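Local coordinates for uncharacterized protein (Bacteroides ovatus, PDB 4QEY) that is of unknown function but belongs to a PLAT/LH2 and C2-like calcium-binding lipoprotein family, and so may bind calcium or lipid, at residues A[90-95]-A[110-115]; A[81-86]-A[119-124]. One frame throughout, in Å; residues are numbered along the deposited sequence. Where two conformers were deposited one is given.

Contact 1 of 2, residues A[90-95]-A[110-115]; sequences GKKLKI and EKEYIT. With EDO (1,2-ethanediol), chain N.
I95 lays its CG1 against the edge of the Y113 ring in a beta hairpin of strands 92-101 and 104-114, part of one sheet of a beta sandwich. CG1 lies near the ring plane, 3.7 Å from Y113 CE2, and the two side chains cross obliquely. Y113 has CG anti to its carbonyl carbon (chi1 -55°), which sends the ring along the strand towards I95. On this inner face F124 of the facing sheet touches both residues. L93 pairs with Y113 in the antiparallel ladder through L93 N to Y113 O and Y113 N to L93 O.

At the open end of the hairpin, T115 OG1 accepts a bond from K91 N at 2.9 Å, somewhat bent at 148°, and also bonds to the carbonyl O of Q88. An alanine in place of T115 would probably leave the K91 amide and the Q88 carbonyl without this shared partner, so that the loop from Q88 to K91 would be held less firmly there.

On the outer face, K92 and I114 run side by side, K92 CG 3.8 Å from I114 CG1. K92 NZ is too far from E112 OE2 for a salt bridge, at 4.2 Å; a water instead accepts from K92 NZ and donates to E112 OE2, each at 2.7 Å.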
loop_
_atom_site.group_PDB
_atom_site.type_symbol
_atom_site.label_atom_id
_atom_site.label_comp_id
_atom_site.label_asym_id
_atom_site.label_seq_id
_atom_site.Cartn_x
_atom_site.Cartn_y
_atom_site.Cartn_z
ATOM N N GLY A 90 -20.225 -11.840 5.777
ATOM C CA GLY A 90 -19.460 -12.838 5.040
ATOM C C GLY A 90 -18.768 -12.382 3.772
ATOM O O GLY A 90 -18.198 -13.220 3.069
ATOM N N LYS A 91 -18.820 -11.070 3.448
ATOM C CA LYS A 91 -18.114 -10.506 2.299
ATOM C C LYS A 91 -16.637 -10.413 2.671
ATOM O O LYS A 91 -16.313 -9.930 3.751
ATOM C CB LYS A 91 -18.704 -9.150 1.876
ATOM C CG LYS A 91 -20.177 -9.200 1.443
ATOM C CD LYS A 91 -20.400 -10.007 0.170
ATOM C CE LYS A 91 -21.784 -9.824 -0.388
ATOM N NZ LYS A 91 -21.925 -10.492 -1.709
ATOM N N LYS A 92 -15.750 -10.945 1.828
ATOM C CA LYS A 92 -14.329 -11.009 2.136
ATOM C C LYS A 92 -13.476 -10.168 1.206
ATOM O O LYS A 92 -13.714 -10.105 -0.003
ATOM C CB LYS A 92 -13.803 -12.467 2.069
ATOM C CG LYS A 92 -14.490 -13.466 3.002
ATOM C CD LYS A 92 -13.852 -14.848 2.935
ATOM C CE LYS A 92 -14.505 -15.815 3.904
ATOM N NZ LYS A 92 -13.810 -17.125 3.954
ATOM N N LEU A 93 -12.438 -9.555 1.794
ATOM C CA LEU A 93 -11.417 -8.809 1.080
ATOM C C LEU A 93 -10.074 -9.312 1.519
ATOM O O LEU A 93 -9.802 -9.385 2.713
ATOM C CB LEU A 93 -11.503 -7.282 1.252
ATOM C CG LEU A 93 -10.608 -6.482 0.273
ATOM C CD1 LEU A 93 -11.208 -6.464 -1.114
ATOM C CD2 LEU A 93 -10.416 -5.071 0.729
ATOM N N LYS A 94 -9.238 -9.662 0.548
ATOM C CA LYS A 94 -7.865 -10.102 0.760
ATOM C C LYS A 94 -6.946 -8.982 0.345
ATOM O O LYS A 94 -7.084 -8.455 -0.764
ATOM C CB LYS A 94 -7.556 -11.400 -0.015
ATOM C CG LYS A 94 -7.538 -12.679 0.759
ATOM C CD LYS A 94 -6.951 -13.750 -0.144
ATOM C CE LYS A 94 -7.060 -15.134 0.445
ATOM N NZ LYS A 94 -6.625 -16.175 -0.526
ATOM N N ILE A 95 -6.037 -8.587 1.240
ATOM C CA ILE A 95 -5.059 -7.522 1.005
ATOM C C ILE A 95 -3.659 -8.054 1.193
ATOM O O ILE A 95 -3.392 -8.726 2.189
ATOM C CB ILE A 95 -5.330 -6.317 1.971
ATOM C CG1 ILE A 95 -6.684 -5.614 1.686
ATOM C CG2 ILE A 95 -4.179 -5.300 2.019
ATOM C CD1 ILE A 95 -6.799 -4.882 0.330
ATOM N N GLU A 110 -0.060 -9.660 5.018
ATOM C CA GLU A 110 -1.190 -10.383 4.443
ATOM C C GLU A 110 -2.379 -10.253 5.381
ATOM O O GLU A 110 -2.289 -10.651 6.546
ATOM C CB GLU A 110 -0.843 -11.864 4.185
ATOM C CG GLU A 110 0.247 -12.132 3.155
ATOM C CD GLU A 110 -0.147 -12.132 1.689
ATOM O OE1 GLU A 110 -1.276 -11.696 1.362
ATOM O OE2 GLU A 110 0.664 -12.623 0.868
ATOM N N LYS A 111 -3.468 -9.654 4.899
ATOM C CA LYS A 111 -4.683 -9.466 5.693
ATOM C C LYS A 111 -5.918 -9.945 4.945
ATOM O O LYS A 111 -5.982 -9.847 3.719
ATOM C CB LYS A 111 -4.860 -7.985 6.079
ATOM C CG LYS A 111 -4.001 -7.510 7.253
ATOM C CD LYS A 111 -4.568 -7.963 8.618
ATOM C CE LYS A 111 -3.813 -7.383 9.789
ATOM N NZ LYS A 111 -4.420 -7.798 11.080
ATOM N N GLU A 112 -6.898 -10.459 5.698
ATOM C CA GLU A 112 -8.192 -10.890 5.175
ATOM C C GLU A 112 -9.282 -10.287 6.059
ATOM O O GLU A 112 -9.252 -10.471 7.275
ATOM C CB GLU A 112 -8.307 -12.416 5.073
ATOM C CG GLU A 112 -9.560 -12.866 4.332
ATOM C CD GLU A 112 -9.815 -14.357 4.239
ATOM O OE1 GLU A 112 -9.539 -15.083 5.222
ATOM O OE2 GLU A 112 -10.375 -14.786 3.204
ATOM N N TYR A 113 -10.200 -9.520 5.452
ATOM C CA TYR A 113 -11.289 -8.825 6.132
ATOM C C TYR A 113 -12.611 -9.480 5.792
ATOM O O TYR A 113 -12.861 -9.769 4.632
ATOM C CB TYR A 113 -11.291 -7.332 5.732
ATOM C CG TYR A 113 -9.957 -6.665 5.986
ATOM C CD1 TYR A 113 -9.575 -6.300 7.270
ATOM C CD2 TYR A 113 -9.054 -6.448 4.951
ATOM C CE1 TYR A 113 -8.335 -5.725 7.522
ATOM C CE2 TYR A 113 -7.808 -5.864 5.191
ATOM C CZ TYR A 113 -7.463 -5.477 6.480
ATOM O OH TYR A 113 -6.241 -4.908 6.769
ATOM N N ILE A 114 -13.447 -9.740 6.799
ATOM C CA ILE A 114 -14.764 -10.370 6.627
ATOM C C ILE A 114 -15.822 -9.511 7.332
ATOM O O ILE A 114 -15.669 -9.181 8.517
ATOM C CB ILE A 114 -14.775 -11.844 7.153
ATOM C CG1 ILE A 114 -13.548 -12.652 6.614
ATOM C CG2 ILE A 114 -16.123 -12.542 6.820
ATOM C CD1 ILE A 114 -13.260 -13.990 7.286
ATOM N N THR A 115 -16.892 -9.153 6.599
ATOM C CA THR A 115 -17.994 -8.337 7.121
ATOM C C THR A 115 -18.865 -9.163 8.098
ATOM O O THR A 115 -18.987 -10.386 7.947
ATOM C CB THR A 115 -18.839 -7.767 5.984
ATOM O OG1 THR A 115 -19.440 -8.827 5.242
ATOM C CG2 THR A 115 -18.054 -6.866 5.074
HETATM C C1 EDO N . -3.859 -11.120 -2.348
HETATM O O1 EDO N . -4.856 -10.117 -2.304
HETATM C C2 EDO N . -2.957 -10.827 -3.572
HETATM O O2 EDO N . -3.694 -10.783 -4.806
HETATM O O HOH W 1 -11.223 -17.318 3.338
#

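Contact 2 of 2, residues A[81-86]-A[119-124]; sequences SVISTS and TLVENF. With EDO (1,2-ethanediol), chain P.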
loop_
_atom_site.group_PDB
_atom_site.type_symbol
_atom_site.label_atom_id
_atom_site.label_comp_id
_atom_site.label_asym_id
_atom_site.label_seq_id
_atom_site.Cartn_x
_atom_site.Cartn_y
_atom_site.Cartn_z
ATOM N N SER A 81 -6.549 2.067 4.803
ATOM C CA SER A 81 -7.790 1.838 5.515
ATOM C C SER A 81 -8.712 1.028 4.625
ATOM O O SER A 81 -8.709 1.161 3.403
ATOM C CB SER A 81 -8.453 3.137 5.991
ATOM O OG SER A 81 -8.976 3.947 4.950
ATOM N N VAL A 82 -9.443 0.127 5.258
ATOM C CA VAL A 82 -10.448 -0.755 4.657
ATOM C C VAL A 82 -11.775 -0.484 5.382
ATOM O O VAL A 82 -11.836 -0.601 6.605
ATOM C CB VAL A 82 -10.019 -2.246 4.717
ATOM C CG1 VAL A 82 -11.129 -3.159 4.207
ATOM C CG2 VAL A 82 -8.729 -2.486 3.944
ATOM N N ILE A 83 -12.789 -0.031 4.640
ATOM C CA ILE A 83 -14.133 0.261 5.147
ATOM C C ILE A 83 -15.103 -0.517 4.281
ATOM O O ILE A 83 -14.963 -0.479 3.064
ATOM C CB ILE A 83 -14.472 1.800 5.199
ATOM C CG1 ILE A 83 -13.437 2.641 5.992
ATOM C CG2 ILE A 83 -15.869 2.059 5.769
ATOM C CD1 ILE A 83 -12.308 3.157 5.192
ATOM N N SER A 84 -16.004 -1.279 4.907
ATOM C CA SER A 84 -17.046 -2.081 4.273
ATOM C C SER A 84 -18.249 -1.224 3.948
ATOM O O SER A 84 -18.681 -0.412 4.788
ATOM C CB SER A 84 -17.461 -3.230 5.181
ATOM O OG SER A 84 -18.076 -2.724 6.357
ATOM N N THR A 85 -18.823 -1.449 2.741
ATOM C CA THR A 85 -19.970 -0.698 2.209
ATOM C C THR A 85 -21.204 -1.637 2.000
ATOM O O THR A 85 -22.098 -1.314 1.215
ATOM C CB THR A 85 -19.548 -0.014 0.903
ATOM O OG1 THR A 85 -19.093 -1.002 -0.012
ATOM C CG2 THR A 85 -18.453 1.002 1.103
ATOM N N SER A 86 -21.270 -2.753 2.756
ATOM C CA SER A 86 -22.332 -3.751 2.666
ATOM C C SER A 86 -22.889 -4.150 4.036
ATOM O O SER A 86 -22.126 -4.364 4.979
ATOM C CB SER A 86 -21.797 -5.000 1.969
ATOM O OG SER A 86 -22.728 -6.072 1.942
ATOM N N THR A 119 -20.667 -1.853 10.003
ATOM C CA THR A 119 -19.587 -1.183 9.292
ATOM C C THR A 119 -18.242 -1.656 9.867
ATOM O O THR A 119 -18.020 -1.612 11.076
ATOM C CB THR A 119 -19.753 0.342 9.356
ATOM O OG1 THR A 119 -21.063 0.678 8.902
ATOM C CG2 THR A 119 -18.721 1.087 8.505
ATOM N N LEU A 120 -17.376 -2.149 8.965
ATOM C CA LEU A 120 -16.019 -2.636 9.221
ATOM C C LEU A 120 -15.058 -1.495 8.942
ATOM O O LEU A 120 -15.098 -0.908 7.865
ATOM C CB LEU A 120 -15.728 -3.889 8.359
ATOM C CG LEU A 120 -14.334 -4.519 8.362
ATOM C CD1 LEU A 120 -14.423 -6.019 8.207
ATOM C CD2 LEU A 120 -13.436 -3.928 7.272
ATOM N N VAL A 121 -14.264 -1.126 9.954
ATOM C CA VAL A 121 -13.275 -0.063 9.838
ATOM C C VAL A 121 -11.971 -0.658 10.313
ATOM O O VAL A 121 -11.783 -0.878 11.511
ATOM C CB VAL A 121 -13.636 1.266 10.561
ATOM C CG1 VAL A 121 -12.533 2.298 10.356
ATOM C CG2 VAL A 121 -14.969 1.829 10.068
ATOM N N GLU A 122 -11.093 -0.957 9.356
ATOM C CA GLU A 122 -9.788 -1.574 9.595
ATOM C C GLU A 122 -8.658 -0.714 9.025
ATOM O O GLU A 122 -8.880 0.059 8.097
ATOM C CB GLU A 122 -9.766 -2.967 8.977
ATOM C CG GLU A 122 -10.689 -3.959 9.673
ATOM C CD GLU A 122 -10.230 -4.446 11.028
ATOM O OE1 GLU A 122 -9.023 -4.740 11.184
ATOM O OE2 GLU A 122 -11.094 -4.591 11.922
ATOM N N ASN A 123 -7.460 -0.812 9.619
ATOM C CA ASN A 123 -6.291 -0.021 9.221
ATOM C C ASN A 123 -5.048 -0.868 9.150
ATOM O O ASN A 123 -4.960 -1.908 9.822
ATOM C CB ASN A 123 -6.054 1.127 10.212
ATOM C CG ASN A 123 -7.193 2.095 10.306
ATOM O OD1 ASN A 123 -7.336 3.005 9.484
ATOM N ND2 ASN A 123 -8.034 1.908 11.316
ATOM N N PHE A 124 -4.074 -0.420 8.341
ATOM C CA PHE A 124 -2.776 -1.081 8.240
ATOM C C PHE A 124 -1.714 -0.055 7.920
ATOM O O PHE A 124 -2.018 1.016 7.388
ATOM C CB PHE A 124 -2.760 -2.232 7.206
ATOM C CG PHE A 124 -3.010 -1.854 5.773
ATOM C CD1 PHE A 124 -1.985 -1.337 4.984
ATOM C CD2 PHE A 124 -4.261 -2.048 5.196
ATOM C CE1 PHE A 124 -2.219 -0.972 3.649
ATOM C CE2 PHE A 124 -4.493 -1.696 3.861
ATOM C CZ PHE A 124 -3.464 -1.176 3.090
HETATM C C1 EDO P . -14.526 -3.350 12.689
HETATM O O1 EDO P . -13.350 -3.051 13.413
HETATM C C2 EDO P . -15.658 -2.441 13.217
HETATM O O2 EDO P . -15.306 -1.077 13.001
#
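V82 and E122 form an antiparallel hydrogen-bonded pair, with V82 N to E122 O and E122 N to V82 O both at 2.9 Å, and the V82 side chain illustrates how one small residue can link several neighbours. Its CB stands 4.3 Å from E122 CB on the same face. From there the two methyls part along the strand. CG1, anti to the backbone N (chi1 175°), lies alongside L120, 3.9 Å from its CD2. CG2 heads the other way, to the edge of the F124 ring, where it comes within 4.3 Å of CE2 near the ring plane, and it also meets Y113 of the facing sheet.

On the opposite face I83 CG2 packs loosely on V121 CG2, at 4.4 Å, while S81 CB approaches N123 OD1. Beyond the ladder, S84 N donates to L120 O at 3.1 Å; in one of its two conformers S84 OG takes the L120 N-H. An ethanediol, probably from the crystallisation liquor, receives the V121 N-H at its O2.

Strand 73-84 thus lies between 121-127, an edge strand of this sheet within the chain, and 26-36, whose F26 touches V82; strands 92-101 and 104-114 cover the V82 face through L93 and Y113.

Overall arrangement
Contacts 1 and 2 show how two antiparallel pairs can be stacked in a beta sandwich. Each belongs to a different four-stranded sheet, on the same side of the molecule's centre, and their centres lie about 10 Å apart. Along the sequence the segments run 81-86, 90-95, 110-115, 119-124: the chain leaves the sheet of contact 2, makes the whole hairpin of contact 1 in the other sheet, and returns. Both crossings are therefore between sheets, and both contacts include an outermost strand, 104-114 or 121-127. They touch directly, with I114 O 3.4 Å from L120 CD1 and Y113 CE1 against E122 CB, joining the two sheets at this end of the domain.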